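Local coordinates for protein beta-1,4-galactanase (Thielavia heterothallica, PDB 1HJS) that hydrolyses the beta-1,4-galactosidic linkages of type I arabinogalactans as a family 53 glycoside hydrolase of clan GH-A, at residues V7-G19 with N56-A69. Residues are numbered along the deposited sequence; the frame is centred on the assembly and turned at random.
Sequences VDWSSVVVEERAG and NYNLDYNIAIAKRA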
ATOM      1  N   VAL A   7       3.879   0.587   7.861  1.00 10.93           N
ATOM      2  CA  VAL A   7       3.227   1.849   7.574  1.00 11.11           C
ATOM      3  C   VAL A   7       3.774   2.311   6.237  1.00 11.30           C
ATOM      4  O   VAL A   7       4.863   1.895   5.819  1.00 11.73           O
ATOM      5  CB  VAL A   7       3.563   2.944   8.630  1.00 10.96           C
ATOM      6  CG1 VAL A   7       3.205   2.464  10.023  1.00 10.29           C
ATOM      7  CG2 VAL A   7       5.049   3.323   8.547  1.00 11.33           C
ATOM      8  N   ASP A   8       3.007   3.144   5.552  1.00 10.97           N
ATOM      9  CA  ASP A   8       3.459   3.719   4.301  1.00 10.34           C
ATOM     10  C   ASP A   8       4.017   5.068   4.772  1.00 10.42           C
ATOM     11  O   ASP A   8       3.278   5.888   5.317  1.00 10.41           O
ATOM     12  CB  ASP A   8       2.282   3.927   3.348  1.00  9.71           C
ATOM     13  CG  ASP A   8       2.716   4.453   1.995  1.00  8.65           C
ATOM     14  OD1 ASP A   8       3.454   5.456   1.951  1.00  8.90           O
ATOM     15  OD2 ASP A   8       2.306   3.869   0.969  1.00  8.93           O
ATOM     16  N   TRP A   9       5.317   5.288   4.586  1.00 10.29           N
ATOM     17  CA  TRP A   9       5.936   6.529   5.043  1.00 10.34           C
ATOM     18  C   TRP A   9       6.465   7.379   3.890  1.00 10.08           C
ATOM     19  O   TRP A   9       7.338   8.228   4.081  1.00  9.91           O
ATOM     20  CB  TRP A   9       7.072   6.195   6.018  1.00 10.05           C
ATOM     21  CG  TRP A   9       8.346   5.719   5.356  1.00 11.04           C
ATOM     22  CD1 TRP A   9       8.455   4.923   4.247  1.00 10.87           C
ATOM     23  CD2 TRP A   9       9.686   6.008   5.774  1.00 11.52           C
ATOM     24  NE1 TRP A   9       9.781   4.705   3.948  1.00 11.26           N
ATOM     25  CE2 TRP A   9      10.557   5.358   4.869  1.00 11.47           C
ATOM     26  CE3 TRP A   9      10.238   6.756   6.827  1.00 11.58           C
ATOM     27  CZ2 TRP A   9      11.953   5.431   4.986  1.00 11.74           C
ATOM     28  CZ3 TRP A   9      11.629   6.829   6.942  1.00 12.11           C
ATOM     29  CH2 TRP A   9      12.466   6.170   6.024  1.00 11.62           C
ATOM     30  N   SER A  10       5.911   7.163   2.702  1.00  9.75           N
ATOM     31  CA  SER A  10       6.336   7.867   1.491  1.00 10.56           C
ATOM     32  C   SER A  10       6.622   9.360   1.615  1.00 10.38           C
ATOM     33  O   SER A  10       7.617   9.847   1.083  1.00 10.97           O
ATOM     34  CB  SER A  10       5.307   7.654   0.376  1.00 10.15           C
ATOM     35  OG  SER A  10       5.067   6.274   0.153  1.00  9.99           O
ATOM     36  N   SER A  11       5.753  10.081   2.314  1.00 10.54           N
ATOM     37  CA  SER A  11       5.899  11.528   2.475  1.00 10.71           C
ATOM     38  C   SER A  11       7.023  11.990   3.401  1.00 11.09           C
ATOM     39  O   SER A  11       7.216  13.195   3.567  1.00 10.94           O
ATOM     40  CB  SER A  11       4.598  12.111   3.013  1.00 10.70           C
ATOM     41  OG  SER A  11       4.411  11.693   4.355  1.00  9.49           O
ATOM     42  N   VAL A  12       7.753  11.057   4.005  1.00 10.76           N
ATOM     43  CA  VAL A  12       8.812  11.430   4.943  1.00 11.19           C
ATOM     44  C   VAL A  12       9.732  12.578   4.506  1.00 11.96           C
ATOM     45  O   VAL A  12       9.853  13.570   5.224  1.00 11.99           O
ATOM     46  CB  VAL A  12       9.673  10.204   5.348  1.00 10.99           C
ATOM     47  CG1 VAL A  12      10.335   9.580   4.129  1.00 11.63           C
ATOM     48  CG2 VAL A  12      10.724  10.632   6.386  1.00 10.43           C
ATOM     49  N   VAL A  13      10.373  12.459   3.347  1.00 12.45           N
ATOM     50  CA  VAL A  13      11.272  13.515   2.885  1.00 12.81           C
ATOM     51  C   VAL A  13      10.516  14.795   2.527  1.00 13.34           C
ATOM     52  O   VAL A  13      11.014  15.901   2.733  1.00 13.11           O
ATOM     53  CB  VAL A  13      12.123  13.039   1.677  1.00 13.37           C
ATOM     54  CG1 VAL A  13      12.776  14.231   0.980  1.00 12.87           C
ATOM     55  CG2 VAL A  13      13.204  12.082   2.170  1.00 13.43           C
ATOM     56  N   VAL A  14       9.309  14.647   1.991  1.00 13.32           N
ATOM     57  CA  VAL A  14       8.513  15.818   1.647  1.00 13.84           C
ATOM     58  C   VAL A  14       8.265  16.622   2.923  1.00 13.79           C
ATOM     59  O   VAL A  14       8.378  17.849   2.932  1.00 13.85           O
ATOM     60  CB  VAL A  14       7.154  15.412   1.020  1.00 13.91           C
ATOM     61  CG1 VAL A  14       6.243  16.632   0.900  1.00 14.96           C
ATOM     62  CG2 VAL A  14       7.381  14.808  -0.359  1.00 14.39           C
ATOM     63  N   GLU A  15       7.936  15.919   4.004  1.00 14.12           N
ATOM     64  CA  GLU A  15       7.673  16.569   5.285  1.00 14.48           C
ATOM     65  C   GLU A  15       8.927  17.135   5.943  1.00 14.38           C
ATOM     66  O   GLU A  15       8.893  18.226   6.505  1.00 13.95           O
ATOM     67  CB  GLU A  15       6.982  15.592   6.238  1.00 14.90           C
ATOM     68  CG  GLU A  15       5.519  15.344   5.899  1.00 15.89           C
ATOM     69  CD  GLU A  15       4.637  16.556   6.168  1.00 16.42           C
ATOM     70  OE1 GLU A  15       4.953  17.659   5.674  1.00 17.30           O
ATOM     71  OE2 GLU A  15       3.617  16.402   6.876  1.00 16.40           O
ATOM     72  N   GLU A  16      10.031  16.400   5.879  1.00 14.60           N
ATOM     73  CA  GLU A  16      11.270  16.889   6.471  1.00 14.75           C
ATOM     74  C   GLU A  16      11.683  18.171   5.755  1.00 15.37           C
ATOM     75  O   GLU A  16      12.141  19.123   6.385  1.00 15.54           O
ATOM     76  CB  GLU A  16      12.371  15.829   6.358  1.00 14.64           C
ATOM     77  CG  GLU A  16      12.034  14.545   7.103  1.00 14.75           C
ATOM     78  CD  GLU A  16      13.078  13.460   6.929  1.00 14.62           C
ATOM     79  OE1 GLU A  16      13.777  13.456   5.895  1.00 14.08           O
ATOM     80  OE2 GLU A  16      13.180  12.594   7.821  1.00 14.87           O
ATOM     81  N   ARG A  17      11.505  18.201   4.436  1.00 15.74           N
ATOM     82  CA  ARG A  17      11.859  19.385   3.656  1.00 17.02           C
ATOM     83  C   ARG A  17      10.916  20.538   3.970  1.00 17.59           C
ATOM     84  O   ARG A  17      11.241  21.699   3.732  1.00 18.31           O
ATOM     85  CB  ARG A  17      11.802  19.083   2.159  1.00 17.05           C
ATOM     86  CG  ARG A  17      12.934  18.207   1.663  1.00 18.26           C
ATOM     87  CD  ARG A  17      12.743  17.868   0.201  1.00 19.13           C
ATOM     88  NE  ARG A  17      13.823  17.030  -0.302  1.00 20.72           N
ATOM     89  CZ  ARG A  17      13.784  16.379  -1.460  1.00 21.41           C
ATOM     90  NH1 ARG A  17      12.716  16.466  -2.240  1.00 22.48           N
ATOM     91  NH2 ARG A  17      14.820  15.640  -1.833  1.00 22.63           N
ATOM     92  N   ALA A  18       9.741  20.212   4.495  1.00 17.52           N
ATOM     93  CA  ALA A  18       8.761  21.233   4.848  1.00 18.14           C
ATOM     94  C   ALA A  18       9.005  21.728   6.271  1.00 18.00           C
ATOM     95  O   ALA A  18       8.229  22.527   6.799  1.00 17.81           O
ATOM     96  CB  ALA A  18       7.348  20.683   4.723  1.00 18.20           C
ATOM     97  N   GLY A  19      10.072  21.235   6.893  1.00 17.79           N
ATOM     98  CA  GLY A  19      10.412  21.672   8.236  1.00 18.22           C
ATOM     99  C   GLY A  19       9.970  20.782   9.385  1.00 18.84           C
ATOM    100  O   GLY A  19      10.184  21.118  10.550  1.00 18.67           O
ATOM    101  N   ASN A  56       9.059  14.215  -6.476  1.00 16.27           N
ATOM    102  CA  ASN A  56       8.594  13.503  -5.292  1.00 16.03           C
ATOM    103  C   ASN A  56       8.056  12.132  -5.661  1.00 14.65           C
ATOM    104  O   ASN A  56       7.248  12.005  -6.575  1.00 14.89           O
ATOM    105  CB  ASN A  56       7.508  14.302  -4.571  1.00 17.60           C
ATOM    106  CG  ASN A  56       8.039  15.599  -3.978  1.00 18.92           C
ATOM    107  OD1 ASN A  56       8.980  15.598  -3.178  1.00 20.64           O
ATOM    108  ND2 ASN A  56       7.443  16.714  -4.379  1.00 21.31           N
ATOM    109  N   TYR A  57       8.516  11.118  -4.938  1.00 13.13           N
ATOM    110  CA  TYR A  57       8.102   9.735  -5.142  1.00 12.77           C
ATOM    111  C   TYR A  57       8.669   9.074  -6.401  1.00 12.24           C
ATOM    112  O   TYR A  57       8.219   7.994  -6.783  1.00 12.04           O
ATOM    113  CB  TYR A  57       6.572   9.633  -5.145  1.00 12.21           C
ATOM    114  CG  TYR A  57       5.922  10.437  -4.045  1.00 12.12           C
ATOM    115  CD1 TYR A  57       6.367  10.339  -2.725  1.00 11.78           C
ATOM    116  CD2 TYR A  57       4.891  11.332  -4.326  1.00 12.41           C
ATOM    117  CE1 TYR A  57       5.805  11.122  -1.709  1.00 11.73           C
ATOM    118  CE2 TYR A  57       4.319  12.118  -3.320  1.00 11.85           C
ATOM    119  CZ  TYR A  57       4.782  12.009  -2.020  1.00 12.10           C
ATOM    120  OH  TYR A  57       4.226  12.805  -1.041  1.00 12.96           O
ATOM    121  N   ASN A  58       9.643   9.705  -7.057  1.00 12.16           N
ATOM    122  CA  ASN A  58      10.224   9.065  -8.234  1.00 12.42           C
ATOM    123  C   ASN A  58      11.210   8.027  -7.716  1.00 12.81           C
ATOM    124  O   ASN A  58      11.397   7.919  -6.505  1.00 11.53           O
ATOM    125  CB  ASN A  58      10.876  10.093  -9.189  1.00 13.08           C
ATOM    126  CG  ASN A  58      12.132  10.762  -8.630  1.00 14.07           C
ATOM    127  OD1 ASN A  58      12.656  11.703  -9.243  1.00 16.25           O
ATOM    128  ND2 ASN A  58      12.621  10.293  -7.500  1.00 12.16           N
ATOM    129  N   LEU A  59      11.842   7.261  -8.602  1.00 13.15           N
ATOM    130  CA  LEU A  59      12.753   6.215  -8.145  1.00 13.53           C
ATOM    131  C   LEU A  59      13.916   6.693  -7.273  1.00 13.79           C
ATOM    132  O   LEU A  59      14.254   6.041  -6.283  1.00 13.31           O
ATOM    133  CB  LEU A  59      13.285   5.411  -9.339  1.00 14.34           C
ATOM    134  CG  LEU A  59      13.931   4.065  -8.984  1.00 14.79           C
ATOM    135  CD1 LEU A  59      12.956   3.207  -8.176  1.00 14.33           C
ATOM    136  CD2 LEU A  59      14.336   3.344 -10.258  1.00 15.04           C
ATOM    137  N   ASP A  60      14.530   7.819  -7.629  1.00 14.05           N
ATOM    138  CA  ASP A  60      15.643   8.334  -6.832  1.00 14.66           C
ATOM    139  C   ASP A  60      15.184   8.659  -5.417  1.00 14.14           C
ATOM    140  O   ASP A  60      15.875   8.368  -4.444  1.00 13.95           O
ATOM    141  CB  ASP A  60      16.237   9.595  -7.462  1.00 15.80           C
ATOM    142  CG  ASP A  60      17.056   9.297  -8.702  1.00 17.34           C
ATOM    143  OD1 ASP A  60      17.600   8.177  -8.800  1.00 17.35           O
ATOM    144  OD2 ASP A  60      17.165  10.190  -9.565  1.00 18.57           O
ATOM    145  N   TYR A  61      14.016   9.283  -5.320  1.00 13.58           N
ATOM    146  CA  TYR A  61      13.434   9.653  -4.035  1.00 12.90           C
ATOM    147  C   TYR A  61      13.250   8.395  -3.196  1.00 12.56           C
ATOM    148  O   TYR A  61      13.584   8.363  -2.013  1.00 12.21           O
ATOM    149  CB  TYR A  61      12.085  10.342  -4.275  1.00 13.08           C
ATOM    150  CG  TYR A  61      11.312  10.709  -3.026  1.00 12.37           C
ATOM    151  CD1 TYR A  61      10.573   9.756  -2.326  1.00 11.69           C
ATOM    152  CD2 TYR A  61      11.300  12.024  -2.559  1.00 12.29           C
ATOM    153  CE1 TYR A  61       9.835  10.107  -1.187  1.00 11.19           C
ATOM    154  CE2 TYR A  61      10.571  12.384  -1.427  1.00 11.79           C
ATOM    155  CZ  TYR A  61       9.842  11.426  -0.746  1.00 11.38           C
ATOM    156  OH  TYR A  61       9.137  11.791   0.383  1.00 10.09           O
ATOM    157  N   ASN A  62      12.731   7.349  -3.827  1.00 12.19           N
ATOM    158  CA  ASN A  62      12.489   6.084  -3.149  1.00 11.80           C
ATOM    159  C   ASN A  62      13.750   5.324  -2.759  1.00 12.03           C
ATOM    160  O   ASN A  62      13.788   4.668  -1.720  1.00 11.52           O
ATOM    161  CB  ASN A  62      11.591   5.211  -4.017  1.00 12.03           C
ATOM    162  CG  ASN A  62      10.130   5.516  -3.802  1.00 11.89           C
ATOM    163  OD1 ASN A  62       9.553   5.122  -2.789  1.00 12.85           O
ATOM    164  ND2 ASN A  62       9.526   6.240  -4.740  1.00 10.97           N
ATOM    165  N   ILE A  63      14.783   5.400  -3.589  1.00 12.60           N
ATOM    166  CA  ILE A  63      16.025   4.715  -3.257  1.00 13.01           C
ATOM    167  C   ILE A  63      16.648   5.402  -2.047  1.00 12.72           C
ATOM    168  O   ILE A  63      17.176   4.748  -1.150  1.00 13.14           O
ATOM    169  CB  ILE A  63      17.010   4.724  -4.457  1.00 13.74           C
ATOM    170  CG1 ILE A  63      16.512   3.739  -5.520  1.00 14.00           C
ATOM    171  CG2 ILE A  63      18.422   4.351  -3.993  1.00 14.06           C
ATOM    172  CD1 ILE A  63      17.287   3.767  -6.818  1.00 14.30           C
ATOM    173  N   ALA A  64      16.557   6.726  -2.006  1.00 13.02           N
ATOM    174  CA  ALA A  64      17.120   7.476  -0.886  1.00 12.51           C
ATOM    175  C   ALA A  64      16.477   7.081   0.447  1.00 12.72           C
ATOM    176  O   ALA A  64      17.183   6.807   1.422  1.00 11.97           O
ATOM    177  CB  ALA A  64      16.966   8.973  -1.123  1.00 12.66           C
ATOM    178  N   ILE A  65      15.146   7.044   0.508  1.00 11.61           N
ATOM    179  CA  ILE A  65      14.513   6.679   1.769  1.00 11.67           C
ATOM    180  C   ILE A  65      14.575   5.179   2.035  1.00 11.63           C
ATOM    181  O   ILE A  65      14.573   4.755   3.187  1.00 11.31           O
ATOM    182  CB  ILE A  65      13.052   7.189   1.866  1.00 11.46           C
ATOM    183  CG1 ILE A  65      12.185   6.597   0.753  1.00 12.13           C
ATOM    184  CG2 ILE A  65      13.039   8.711   1.779  1.00 11.37           C
ATOM    185  CD1 ILE A  65      10.715   6.995   0.872  1.00 11.69           C
ATOM    186  N   ALA A  66      14.652   4.376   0.976  1.00 11.76           N
ATOM    187  CA  ALA A  66      14.757   2.927   1.152  1.00 12.08           C
ATOM    188  C   ALA A  66      16.078   2.607   1.860  1.00 12.79           C
ATOM    189  O   ALA A  66      16.136   1.714   2.704  1.00 12.45           O
ATOM    190  CB  ALA A  66      14.695   2.215  -0.193  1.00 11.74           C
ATOM    191  N   LYS A  67      17.139   3.330   1.503  1.00 13.43           N
ATOM    192  CA  LYS A  67      18.441   3.128   2.137  1.00 13.99           C
ATOM    193  C   LYS A  67      18.327   3.455   3.621  1.00 14.03           C
ATOM    194  O   LYS A  67      18.904   2.772   4.459  1.00 14.01           O
ATOM    195  CB  LYS A  67      19.504   4.021   1.488  1.00 15.15           C
ATOM    196  CG  LYS A  67      19.971   3.557   0.124  1.00 16.76           C
ATOM    197  CD  LYS A  67      20.885   4.597  -0.488  1.00 18.90           C
ATOM    198  CE  LYS A  67      21.445   4.134  -1.814  1.00 20.84           C
ATOM    199  NZ  LYS A  67      22.277   5.198  -2.461  1.00 22.77           N
ATOM    200  N   ARG A  68      17.570   4.501   3.942  1.00 13.66           N
ATOM    201  CA  ARG A  68      17.387   4.911   5.329  1.00 13.73           C
ATOM    202  C   ARG A  68      16.598   3.855   6.086  1.00 13.33           C
ATOM    203  O   ARG A  68      16.903   3.547   7.240  1.00 12.30           O
ATOM    204  CB  ARG A  68      16.661   6.261   5.398  1.00 13.33           C
ATOM    205  CG  ARG A  68      17.556   7.450   5.068  1.00 13.56           C
ATOM    206  CD  ARG A  68      16.751   8.742   4.955  1.00 13.62           C
ATOM    207  NE  ARG A  68      15.965   9.017   6.154  1.00 13.49           N
ATOM    208  CZ  ARG A  68      15.173  10.073   6.300  1.00 13.78           C
ATOM    209  NH1 ARG A  68      15.055  10.966   5.318  1.00 12.15           N
ATOM    210  NH2 ARG A  68      14.492  10.239   7.427  1.00 12.92           N
ATOM    211  N   ALA A  69      15.584   3.294   5.429  1.00 13.42           N
ATOM    212  CA  ALA A  69      14.763   2.262   6.053  1.00 13.61           C
ATOM    213  C   ALA A  69      15.640   1.050   6.347  1.00 13.77           C
ATOM    214  O   ALA A  69      15.593   0.480   7.442  1.00 13.35           O
ATOM    215  CB  ALA A  69      13.604   1.867   5.122  1.00 13.87           C
TER
HETATM  216  O   HOH W   1      10.285  17.412  -1.804  1.00 28.92           O
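Arg68 grips Glu16 end-on, NH2 donating to OE2 at 2.7 Å and NH1 to OE1 at 2.9 Å. Carboxylate and guanidinium lie nearly in one plane, a bidentate salt bridge that fixes the rotation of both groups. Arginine suits the place because its NH2 also reaches Glu33, so one cation serves two acids. A bend at chi3 (55°) in an otherwise extended chain turns the guanidinium toward Glu16.

The second polar centre is the hydroxyl of Tyr61, which enters the N-terminal turn of helix 12-17. Its OH donates to Ser10 O over 2.6 Å, in the carbonyl plane, and accepts from Val14 N at 3.3 Å and, weakly, from Val13 N. A phenol suits this spot, since one oxygen can donate to the turn carbonyl and accept from N-H groups at the start of a helix. A phenylalanine here would probably leave Ser10 O and the Val14 amide without this shared partner. At the outer side a water bridges Arg17 NH1, from which it accepts, and Asn56 OD1, to which it donates.

Around these bonds the packing is apolar. Val13 sets CB against Tyr61 CE2, while its CG2 presses on Ile65 CG2 at 3.4 Å, tighter than usual for two carbons. Branched Ile65 also serves Val12 CG1 with CG2 and presents CB to Trp9 CZ2 (3.7 Å). The indole edge meets Ile65 O in plane, and Trp9 NE1 is hydrogen-bonded to Gln46 OE1.

Within the (beta/alpha)8 barrel, residues 7-19 run from the end of strand 4-8 into helix 12-17, which crosses helix 59-69 at 90°, with axes 11.3 Å apart. Helix 32-38 adds Leu32 against Trp9 and Val12, and strand 43-48 backs Trp9, Ile65 and Ala69.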